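Local coordinates for protein Alpha/beta hydrolase (Xanthomonas campestris pv. campestris, PDB 2QJW) that is of unknown function but probably acts as a serine hydrolase of the alpha/beta-hydrolase superfamily on a still unidentified substrate, at residues Ile122-Ile133 and Ala147-Leu158. Residues are numbered along the deposited sequence; the frame is centred on the assembly and turned at random.
Sequences ISIVHAWHDELI and ARLLLVDDGHRL
D130 and H156 meet where the last two parallel strands of this alpha/beta-hydrolase fold run out into loops, a worked example of how such a sheet brings residues far apart in sequence together. With S82, which H156 also touches, they fit the family's Ser-His-Asp triad, so the pairing is probably catalytic. Strands 122-127 and 148-152, the two ends of a beta-alpha-beta crossover through helix 135-145, run side by side, nearly parallel, joined by alternating backbone bonds from I122 O to W128 N.

From strand 148-152, L151 CB lies over one face of the W128 indole, 3.9 Å from the five-membered ring's centroid, while its CD1 reaches CH2. The indole NE1 bonds to A147 O of the second subunit, whose sheet continues this one in antiparallel fashion. I124 CG2, the branch anti to the backbone nitrogen, touches L149 CD1 at 3.6 Å on the side covered by helix 135-145.

In the loops, A127 CB sits 3.1 Å from G155 O, and H129 N bonds to D154 O. D130 has CG swung anti to the backbone nitrogen (chi1 -166°), carrying the carboxylate alongside H156. Its OD1 accepts from L132 N, an Asx turn, and from I133 N, extending it to an Asx motif; together the two bonds should limit rotation of the carboxylate. L132 CD1 covers one face of the H156 imidazole, and I133 CD1 comes to its edge, 3.4 Å from CE1. Carboxylate and imidazole planes stand 67° apart. H156 ND1 donates within its own ring plane to the syn side of D130 OD2, somewhat out of the carboxylate plane, at 2.7 Å and 163°.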
loop_
_atom_site.group_PDB
_atom_site.type_symbol
_atom_site.label_atom_id
_atom_site.label_comp_id
_atom_site.label_asym_id
_atom_site.label_seq_id
_atom_site.Cartn_x
_atom_site.Cartn_y
_atom_site.Cartn_z
ATOM N N ILE A 122 10.994 -6.013 1.266
ATOM C CA ILE A 122 11.034 -4.546 1.380
ATOM C C ILE A 122 9.619 -4.031 1.270
ATOM O O ILE A 122 8.895 -4.437 0.345
ATOM C CB ILE A 122 11.898 -3.904 0.296
ATOM C CG1 ILE A 122 13.347 -4.463 0.376
ATOM C CG2 ILE A 122 11.862 -2.384 0.373
ATOM C CD1 ILE A 122 14.204 -4.113 -0.849
ATOM N N SER A 123 9.232 -3.179 2.218
ATOM C CA SER A 123 7.946 -2.498 2.202
ATOM C C SER A 123 8.222 -1.010 2.324
ATOM O O SER A 123 8.959 -0.612 3.203
ATOM C CB SER A 123 7.053 -3.004 3.299
ATOM O OG SER A 123 5.828 -2.337 3.341
ATOM N N ILE A 124 7.608 -0.219 1.442
ATOM C CA ILE A 124 7.867 1.203 1.319
ATOM C C ILE A 124 6.554 1.933 1.472
ATOM O O ILE A 124 5.533 1.514 0.915
ATOM C CB ILE A 124 8.506 1.549 -0.070
ATOM C CG1 ILE A 124 9.772 0.724 -0.342
ATOM C CG2 ILE A 124 8.761 3.060 -0.203
ATOM C CD1 ILE A 124 10.139 0.741 -1.819
ATOM N N VAL A 125 6.597 3.037 2.197
ATOM C CA VAL A 125 5.493 4.026 2.244
ATOM C C VAL A 125 6.051 5.321 1.675
ATOM O O VAL A 125 6.990 5.845 2.227
ATOM C CB VAL A 125 4.862 4.256 3.623
ATOM C CG1 VAL A 125 3.724 5.281 3.559
ATOM C CG2 VAL A 125 4.364 2.914 4.139
ATOM N N HIS A 126 5.470 5.798 0.549
ATOM C CA HIS A 126 5.897 7.083 -0.007
ATOM C C HIS A 126 4.729 7.979 -0.264
ATOM O O HIS A 126 3.581 7.580 -0.359
ATOM C CB HIS A 126 6.658 6.846 -1.288
ATOM C CG HIS A 126 7.508 7.985 -1.683
ATOM N ND1 HIS A 126 8.584 8.365 -0.932
ATOM C CD2 HIS A 126 7.450 8.817 -2.748
ATOM C CE1 HIS A 126 9.139 9.427 -1.511
ATOM N NE2 HIS A 126 8.452 9.719 -2.599
ATOM N N ALA A 127 5.053 9.273 -0.288
ATOM C CA ALA A 127 4.066 10.363 -0.499
ATOM C C ALA A 127 3.932 10.716 -1.969
ATOM O O ALA A 127 4.940 11.060 -2.604
ATOM C CB ALA A 127 4.529 11.570 0.293
ATOM N N TRP A 128 2.708 10.705 -2.497
ATOM C CA TRP A 128 2.480 11.141 -3.845
ATOM C C TRP A 128 3.067 12.542 -4.073
ATOM O O TRP A 128 3.548 12.779 -5.211
ATOM C CB TRP A 128 0.975 11.237 -4.130
ATOM C CG TRP A 128 0.291 9.983 -4.508
ATOM C CD1 TRP A 128 -0.772 9.437 -3.896
ATOM C CD2 TRP A 128 0.591 9.133 -5.618
ATOM N NE1 TRP A 128 -1.150 8.279 -4.525
ATOM C CE2 TRP A 128 -0.351 8.084 -5.607
ATOM C CE3 TRP A 128 1.537 9.176 -6.665
ATOM C CZ2 TRP A 128 -0.356 7.111 -6.535
ATOM C CZ3 TRP A 128 1.500 8.177 -7.616
ATOM C CH2 TRP A 128 0.567 7.164 -7.538
ATOM N N HIS A 129 2.950 13.427 -3.098
ATOM C CA HIS A 129 3.320 14.841 -3.247
ATOM C C HIS A 129 4.630 15.190 -2.602
ATOM O O HIS A 129 4.861 16.360 -2.291
ATOM C CB HIS A 129 2.238 15.718 -2.686
ATOM C CG HIS A 129 0.900 15.348 -3.177
ATOM N ND1 HIS A 129 0.572 15.440 -4.507
ATOM C CD2 HIS A 129 -0.192 14.858 -2.538
ATOM C CE1 HIS A 129 -0.677 15.027 -4.669
ATOM N NE2 HIS A 129 -1.165 14.697 -3.486
ATOM N N ASP A 130 5.527 14.225 -2.464
ATOM C CA ASP A 130 6.801 14.485 -1.878
ATOM C C ASP A 130 7.504 15.537 -2.762
ATOM O O ASP A 130 7.660 15.335 -3.967
ATOM C CB ASP A 130 7.623 13.209 -1.831
ATOM C CG ASP A 130 8.807 13.298 -0.950
ATOM O OD1 ASP A 130 9.575 14.285 -1.014
ATOM O OD2 ASP A 130 8.987 12.381 -0.109
ATOM N N GLU A 131 7.861 16.666 -2.158
ATOM C CA GLU A 131 8.560 17.749 -2.874
ATOM C C GLU A 131 10.051 17.486 -3.061
ATOM O O GLU A 131 10.684 18.095 -3.968
ATOM C CB GLU A 131 8.342 19.099 -2.149
ATOM C CG GLU A 131 9.023 19.186 -0.765
ATOM C CD GLU A 131 8.805 20.453 0.032
ATOM O OE1 GLU A 131 7.781 21.093 -0.135
ATOM O OE2 GLU A 131 9.685 20.772 0.867
ATOM N N LEU A 132 10.634 16.623 -2.222
ATOM C CA LEU A 132 12.083 16.346 -2.219
ATOM C C LEU A 132 12.533 15.094 -2.979
ATOM O O LEU A 132 13.626 15.051 -3.563
ATOM C CB LEU A 132 12.567 16.214 -0.771
ATOM C CG LEU A 132 12.436 17.454 0.099
ATOM C CD1 LEU A 132 12.877 17.142 1.568
ATOM C CD2 LEU A 132 13.226 18.672 -0.434
ATOM N N ILE A 133 11.688 14.067 -2.942
ATOM C CA ILE A 133 11.964 12.806 -3.559
ATOM C C ILE A 133 10.775 12.549 -4.457
ATOM O O ILE A 133 9.769 12.056 -4.005
ATOM C CB ILE A 133 12.079 11.672 -2.488
ATOM C CG1 ILE A 133 13.055 12.071 -1.385
ATOM C CG2 ILE A 133 12.451 10.348 -3.202
ATOM C CD1 ILE A 133 12.876 11.275 -0.060
ATOM N N ALA A 147 9.336 -4.347 -4.929
ATOM C CA ALA A 147 9.139 -4.092 -3.512
ATOM C C ALA A 147 7.725 -3.656 -3.291
ATOM O O ALA A 147 7.108 -3.047 -4.174
ATOM C CB ALA A 147 10.034 -2.963 -3.024
ATOM N N ARG A 148 7.117 -4.047 -2.175
ATOM C CA ARG A 148 5.774 -3.587 -1.841
ATOM C C ARG A 148 5.876 -2.069 -1.690
ATOM O O ARG A 148 6.757 -1.568 -1.013
ATOM C CB ARG A 148 5.161 -4.246 -0.614
ATOM C CG ARG A 148 3.695 -3.898 -0.374
ATOM C CD ARG A 148 3.076 -4.711 0.709
ATOM N NE ARG A 148 3.096 -6.112 0.319
ATOM C CZ ARG A 148 2.539 -7.106 1.000
ATOM N NH1 ARG A 148 1.876 -6.890 2.123
ATOM N NH2 ARG A 148 2.721 -8.351 0.574
ATOM N N LEU A 149 4.909 -1.386 -2.294
ATOM C CA LEU A 149 4.884 0.089 -2.304
ATOM C C LEU A 149 3.499 0.587 -2.037
ATOM O O LEU A 149 2.576 0.254 -2.747
ATOM C CB LEU A 149 5.368 0.642 -3.626
ATOM C CG LEU A 149 5.378 2.171 -3.796
ATOM C CD1 LEU A 149 6.176 2.889 -2.753
ATOM C CD2 LEU A 149 5.956 2.488 -5.202
ATOM N N LEU A 150 3.394 1.422 -1.011
ATOM C CA LEU A 150 2.152 2.153 -0.647
ATOM C C LEU A 150 2.359 3.632 -0.850
ATOM O O LEU A 150 3.299 4.185 -0.294
ATOM C CB LEU A 150 1.750 1.923 0.816
ATOM C CG LEU A 150 0.506 2.623 1.310
ATOM C CD1 LEU A 150 -0.686 1.968 0.630
ATOM C CD2 LEU A 150 0.373 2.520 2.831
ATOM N N LEU A 151 1.548 4.178 -1.739
ATOM C CA LEU A 151 1.547 5.610 -2.071
ATOM C C LEU A 151 0.321 6.205 -1.431
ATOM O O LEU A 151 -0.802 5.782 -1.683
ATOM C CB LEU A 151 1.590 5.802 -3.609
ATOM C CG LEU A 151 2.902 5.368 -4.258
ATOM C CD1 LEU A 151 2.670 4.777 -5.611
ATOM C CD2 LEU A 151 3.856 6.566 -4.271
ATOM N N VAL A 152 0.576 7.285 -0.712
ATOM C CA VAL A 152 -0.471 8.008 0.017
ATOM C C VAL A 152 -0.522 9.488 -0.356
ATOM O O VAL A 152 0.462 10.065 -0.827
ATOM C CB VAL A 152 -0.310 7.890 1.554
ATOM C CG1 VAL A 152 -0.374 6.429 2.018
ATOM C CG2 VAL A 152 1.009 8.478 2.030
ATOM N N ASP A 153 -1.704 10.046 -0.184
ATOM C CA ASP A 153 -1.952 11.471 -0.488
ATOM C C ASP A 153 -1.402 12.360 0.577
ATOM O O ASP A 153 -2.113 12.700 1.529
ATOM C CB ASP A 153 -3.445 11.668 -0.667
ATOM C CG ASP A 153 -3.811 13.116 -1.017
ATOM O OD1 ASP A 153 -2.872 13.841 -1.389
ATOM O OD2 ASP A 153 -5.026 13.412 -0.990
ATOM N N ASP A 154 -0.108 12.665 0.470
ATOM C CA ASP A 154 0.571 13.418 1.528
ATOM C C ASP A 154 1.850 13.970 0.887
ATOM O O ASP A 154 2.201 13.648 -0.250
ATOM C CB ASP A 154 0.893 12.537 2.765
ATOM C CG ASP A 154 0.886 13.286 4.070
ATOM O OD1 ASP A 154 1.121 14.506 4.140
ATOM O OD2 ASP A 154 0.597 12.673 5.120
ATOM N N GLY A 155 2.579 14.773 1.657
ATOM C CA GLY A 155 3.919 15.196 1.319
ATOM C C GLY A 155 4.984 14.418 2.064
ATOM O O GLY A 155 4.685 13.453 2.794
ATOM N N HIS A 156 6.216 14.871 1.950
ATOM C CA HIS A 156 7.352 14.165 2.491
ATOM C C HIS A 156 7.291 13.809 3.959
ATOM O O HIS A 156 7.867 12.823 4.386
ATOM C CB HIS A 156 8.611 15.013 2.221
ATOM C CG HIS A 156 9.862 14.368 2.648
ATOM N ND1 HIS A 156 10.404 13.290 1.989
ATOM C CD2 HIS A 156 10.712 14.665 3.669
ATOM C CE1 HIS A 156 11.515 12.929 2.630
ATOM N NE2 HIS A 156 11.725 13.751 3.636
ATOM N N ARG A 157 6.661 14.671 4.771
ATOM C CA ARG A 157 6.625 14.400 6.202
ATOM C C ARG A 157 5.671 13.268 6.594
ATOM O O ARG A 157 5.764 12.739 7.728
ATOM C CB ARG A 157 6.246 15.659 6.967
ATOM C CG ARG A 157 7.148 16.868 6.699
ATOM C CD ARG A 157 6.710 18.036 7.626
ATOM N NE ARG A 157 5.315 18.431 7.442
ATOM C CZ ARG A 157 4.902 19.347 6.577
ATOM N NH1 ARG A 157 5.755 19.969 5.786
ATOM N NH2 ARG A 157 3.615 19.628 6.493
ATOM N N LEU A 158 4.775 12.874 5.704
ATOM C CA LEU A 158 3.760 11.860 5.946
ATOM C C LEU A 158 2.978 12.196 7.218
ATOM O O LEU A 158 2.536 11.293 7.959
ATOM C CB LEU A 158 4.330 10.418 6.073
ATOM C CG LEU A 158 4.938 9.862 4.794
ATOM C CD1 LEU A 158 5.721 8.555 5.081
ATOM C CD2 LEU A 158 3.883 9.705 3.759
HETATM O O HOH W 1 6.674 17.291 0.581
#